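PDB 6SJL: putative type VI secretion protein from Escherichia coli, which forms the VgrG spike at the tip of the type VI secretion system and carries the bound effector Tle1. Local coordinates for the interface of chains A and B. Numbering follows the deposited sequence. Chains: chain A, Putative type VI secretion protein; chain B, Putative type VI secretion protein.

Contact 1: the interface of chains A and B. Residues chain A 780-781, 826; chain B 11-14, 24.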
loop_
_atom_site.group_PDB
_atom_site.type_symbol
_atom_site.label_atom_id
_atom_site.label_comp_id
_atom_site.label_asym_id
_atom_site.label_seq_id
_atom_site.Cartn_x
_atom_site.Cartn_y
_atom_site.Cartn_z
ATOM N N GLY A 780 58.739 20.329 -22.416
ATOM C CA GLY A 780 58.330 19.738 -23.675
ATOM C C GLY A 780 59.472 19.654 -24.657
ATOM O O GLY A 780 60.630 19.478 -24.274
ATOM N N PHE A 781 59.134 19.756 -25.944
ATOM C CA PHE A 781 60.089 19.582 -27.031
ATOM C C PHE A 781 59.770 20.558 -28.156
ATOM O O PHE A 781 58.662 21.096 -28.249
ATOM C CB PHE A 781 60.063 18.151 -27.580
ATOM C CG PHE A 781 60.490 17.090 -26.596
ATOM C CD1 PHE A 781 59.628 16.640 -25.609
ATOM C CD2 PHE A 781 61.739 16.505 -26.694
ATOM C CE1 PHE A 781 60.019 15.657 -24.720
ATOM C CE2 PHE A 781 62.131 15.520 -25.812
ATOM C CZ PHE A 781 61.265 15.094 -24.824
ATOM N N VAL A 826 61.065 11.764 -19.748
ATOM C CA VAL A 826 60.048 11.608 -20.782
ATOM C C VAL A 826 60.698 11.258 -22.116
ATOM O O VAL A 826 61.856 11.601 -22.384
ATOM C CB VAL A 826 59.191 12.885 -20.887
ATOM C CG1 VAL A 826 58.706 13.306 -19.507
ATOM C CG2 VAL A 826 59.967 14.004 -21.558
ATOM N N ASP B 11 67.313 12.289 -30.269
ATOM C CA ASP B 11 67.141 13.255 -29.189
ATOM C C ASP B 11 65.750 13.091 -28.572
ATOM O O ASP B 11 64.928 14.008 -28.520
ATOM C CB ASP B 11 67.362 14.657 -29.733
ATOM C CG ASP B 11 68.512 14.711 -30.715
ATOM O OD1 ASP B 11 69.548 14.062 -30.465
ATOM O OD2 ASP B 11 68.376 15.389 -31.749
ATOM N N ALA B 12 65.501 11.872 -28.102
ATOM C CA ALA B 12 64.184 11.442 -27.664
ATOM C C ALA B 12 64.110 11.258 -26.158
ATOM O O ALA B 12 63.247 10.520 -25.674
ATOM C CB ALA B 12 63.799 10.143 -28.375
ATOM N N THR B 13 65.003 11.897 -25.411
ATOM C CA THR B 13 65.048 11.767 -23.966
ATOM C C THR B 13 65.076 13.154 -23.347
ATOM O O THR B 13 65.759 14.051 -23.848
ATOM C CB THR B 13 66.278 10.970 -23.510
ATOM O OG1 THR B 13 67.443 11.802 -23.574
ATOM C CG2 THR B 13 66.485 9.742 -24.393
ATOM N N HIS B 14 64.334 13.322 -22.256
ATOM C CA HIS B 14 64.292 14.585 -21.535
ATOM C C HIS B 14 63.678 14.344 -20.169
ATOM O O HIS B 14 62.757 13.536 -20.025
ATOM C CB HIS B 14 63.499 15.651 -22.301
ATOM C CG HIS B 14 63.298 16.924 -21.539
ATOM N ND1 HIS B 14 64.319 17.814 -21.289
ATOM C CD2 HIS B 14 62.189 17.458 -20.975
ATOM C CE1 HIS B 14 63.848 18.841 -20.604
ATOM N NE2 HIS B 14 62.558 18.649 -20.398
ATOM N N VAL B 24 64.633 19.562 -27.077
ATOM C CA VAL B 24 64.883 19.571 -28.523
ATOM C C VAL B 24 64.153 18.392 -29.150
ATOM O O VAL B 24 63.927 17.375 -28.491
ATOM C CB VAL B 24 66.377 19.483 -28.908
ATOM C CG1 VAL B 24 67.109 20.808 -28.796
ATOM C CG2 VAL B 24 67.070 18.411 -28.087
#
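A:Val826 and B:His14 pair through their backbones in an antiparallel beta bridge, by which a short strand near the N-terminus of the Tle1 effector is added to the C-terminal part of the VgrG spike, probably a transthyretin-like domain. The hydrogen bonds run between main-chain groups. The amide N of A:Val826 donates to the carbonyl O of B:His14 at 2.5 Å. In return, N of B:His14 donates to O of A:Val826 over 3.0 Å. This pairing joins strand 825-830 of the spike to strand 13-15 of the effector; it uses main-chain groups and so probably places little demand on side-chain identity at the paired positions.

Apolar packing occurs beside this seam. The outer ring atom CZ of A:Phe781 lies 3.4 Å from CB of B:His14, and the neighbouring CE2 of A:Phe781 is 3.8 Å from the same CB of B:His14. The two side chains run past one another in opposite directions, the phenyl ring passing alongside the CB of the histidine rather than stacking on the imidazole. At a chi1 of 174°, the imidazole of B:His14 points away from its own N and toward A:Gly780, where CD2 of B:His14 comes within 4.2 Å of the carbonyl O of A:Gly780. A:Val826 lies alongside B:His14, pointing the same way, and its methyl CG2 is 4.0 Å from CB of B:His14.

On another flank of the phenyl ring, the edge is directed at the B:Val24 backbone: the carbonyl carbon C of B:Val24 lies in the ring plane, 3.9 Å from CD2 of A:Phe781. Contacts of B:Asp11, B:Ala12 and B:Thr13 are peripheral, each hiding 3 Å² or less.

Contact 2: the interface of chains A and B. Residues chain A 781-784, 828, 830; chain B 7, 25.
B:Val25 turns CG1 anti to its own N (chi1 176°) and CG2 anti to its carbonyl carbon, a rotation that sends its two methyls to different parts of the chain A surface; A:Leu783, with chi1 at -153°, swings its isobutyl group across the first of them. CG1 of B:Val25 thereby rests 3.4 Å from CG of A:Leu783, while CG2 of B:Val25 packs against CB of A:Phe781 at 3.5 Å, the two side chains crossing at about a right angle. A:Lys828, also crossing the valine at about a right angle, borders CG2 of B:Val25 with both CG and its terminal NZ, the latter 3.6 Å away, and the carboxylate of A:Glu830 approaches B:Val25 from the opposite direction. Chain A hides 105 Å² of B:Val25.

Beyond A:Leu783 the ring of B:Tyr7 takes up the contact: CD2 of A:Leu783 sits over the ring centre, 4.1 Å above its plane, and CB of A:Glu830 meets the ring edge, 3.8 Å from CD2 of B:Tyr7.

Main-chain hydrogen bonds fix the valine in register. N of B:Val25 donates to O of A:Ile782 at 2.5 Å, and O of B:Val25 accepts from N of A:Thr784 at 2.5 Å.

The result is a parallel bridge between the start of the long effector strand 25-43 and spike strand 783-784, flanked by spike strand 825-830 and effector strand 4-9.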
loop_
_atom_site.group_PDB
_atom_site.type_symbol
_atom_site.label_atom_id
_atom_site.label_comp_id
_atom_site.label_asym_id
_atom_site.label_seq_id
_atom_site.Cartn_x
_atom_site.Cartn_y
_atom_site.Cartn_z
ATOM N N PHE A 781 59.134 19.756 -25.944
ATOM C CA PHE A 781 60.089 19.582 -27.031
ATOM C C PHE A 781 59.770 20.558 -28.156
ATOM O O PHE A 781 58.662 21.096 -28.249
ATOM C CB PHE A 781 60.063 18.151 -27.580
ATOM C CG PHE A 781 60.490 17.090 -26.596
ATOM C CD1 PHE A 781 59.628 16.640 -25.609
ATOM C CD2 PHE A 781 61.739 16.505 -26.694
ATOM C CE1 PHE A 781 60.019 15.657 -24.720
ATOM C CE2 PHE A 781 62.131 15.520 -25.812
ATOM C CZ PHE A 781 61.265 15.094 -24.824
ATOM N N ILE A 782 60.757 20.781 -29.025
ATOM C CA ILE A 782 60.557 21.460 -30.302
ATOM C C ILE A 782 61.144 20.572 -31.385
ATOM O O ILE A 782 62.346 20.282 -31.368
ATOM C CB ILE A 782 61.204 22.856 -30.378
ATOM C CG1 ILE A 782 60.617 23.833 -29.362
ATOM C CG2 ILE A 782 61.056 23.427 -31.780
ATOM C CD1 ILE A 782 61.501 24.062 -28.184
ATOM N N LEU A 783 60.310 20.151 -32.327
ATOM C CA LEU A 783 60.789 19.311 -33.418
ATOM C C LEU A 783 61.417 20.230 -34.452
ATOM O O LEU A 783 60.718 20.961 -35.149
ATOM C CB LEU A 783 59.656 18.497 -34.029
ATOM C CG LEU A 783 60.070 17.170 -34.687
ATOM C CD1 LEU A 783 58.862 16.302 -34.973
ATOM C CD2 LEU A 783 60.999 17.264 -35.890
ATOM N N THR A 784 62.739 20.220 -34.546
ATOM C CA THR A 784 63.441 20.930 -35.602
ATOM C C THR A 784 64.224 19.942 -36.454
ATOM O O THR A 784 64.911 19.064 -35.929
ATOM C CB THR A 784 64.379 21.992 -35.026
ATOM O OG1 THR A 784 65.290 21.380 -34.105
ATOM C CG2 THR A 784 63.584 23.076 -34.313
ATOM N N LYS A 828 60.104 10.576 -26.585
ATOM C CA LYS A 828 59.503 11.244 -27.727
ATOM C C LYS A 828 59.399 10.288 -28.910
ATOM O O LYS A 828 60.323 9.511 -29.163
ATOM C CB LYS A 828 60.347 12.452 -28.141
ATOM C CG LYS A 828 59.634 13.366 -29.076
ATOM C CD LYS A 828 58.517 14.038 -28.325
ATOM C CE LYS A 828 57.515 14.612 -29.273
ATOM N NZ LYS A 828 58.033 15.795 -30.010
ATOM N N GLU A 830 57.350 10.353 -33.148
ATOM C CA GLU A 830 56.603 11.127 -34.135
ATOM C C GLU A 830 56.418 10.335 -35.429
ATOM O O GLU A 830 57.216 9.452 -35.748
ATOM C CB GLU A 830 57.316 12.444 -34.477
ATOM C CG GLU A 830 57.144 13.579 -33.490
ATOM C CD GLU A 830 58.414 13.868 -32.727
ATOM O OE1 GLU A 830 59.357 13.054 -32.805
ATOM O OE2 GLU A 830 58.487 14.934 -32.084
ATOM N N TYR B 7 60.490 10.866 -38.708
ATOM C CA TYR B 7 61.688 11.509 -38.181
ATOM C C TYR B 7 62.492 10.501 -37.379
ATOM O O TYR B 7 62.124 10.171 -36.246
ATOM C CB TYR B 7 61.326 12.708 -37.306
ATOM C CG TYR B 7 60.412 13.686 -37.987
ATOM C CD1 TYR B 7 60.864 14.479 -39.025
ATOM C CD2 TYR B 7 59.094 13.817 -37.589
ATOM C CE1 TYR B 7 60.027 15.370 -39.653
ATOM C CE2 TYR B 7 58.254 14.707 -38.208
ATOM C CZ TYR B 7 58.724 15.481 -39.243
ATOM O OH TYR B 7 57.891 16.375 -39.869
ATOM N N VAL B 25 63.814 18.497 -30.431
ATOM C CA VAL B 25 63.714 17.306 -31.269
ATOM C C VAL B 25 64.432 17.607 -32.575
ATOM O O VAL B 25 63.873 18.248 -33.473
ATOM C CB VAL B 25 62.261 16.860 -31.527
ATOM C CG1 VAL B 25 62.243 15.671 -32.473
ATOM C CG2 VAL B 25 61.563 16.488 -30.247
#

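Contact 1 and contact 2 are neighbouring patches of one interface, their C-alpha centres about 7 Å apart. A:Phe781 belongs to both, strand 825-830 of chain A contributes to each, and the effector backbone passes directly from B:Val24 in contact 1 to B:Val25 in contact 2. Strand pairing thus occurs in both patches. Held at adjoining points, the N-terminal region of the effector is probably restrained against turning about either one. With three copies of each chain in the assembly, the spike trimer can present three effectors in this manner.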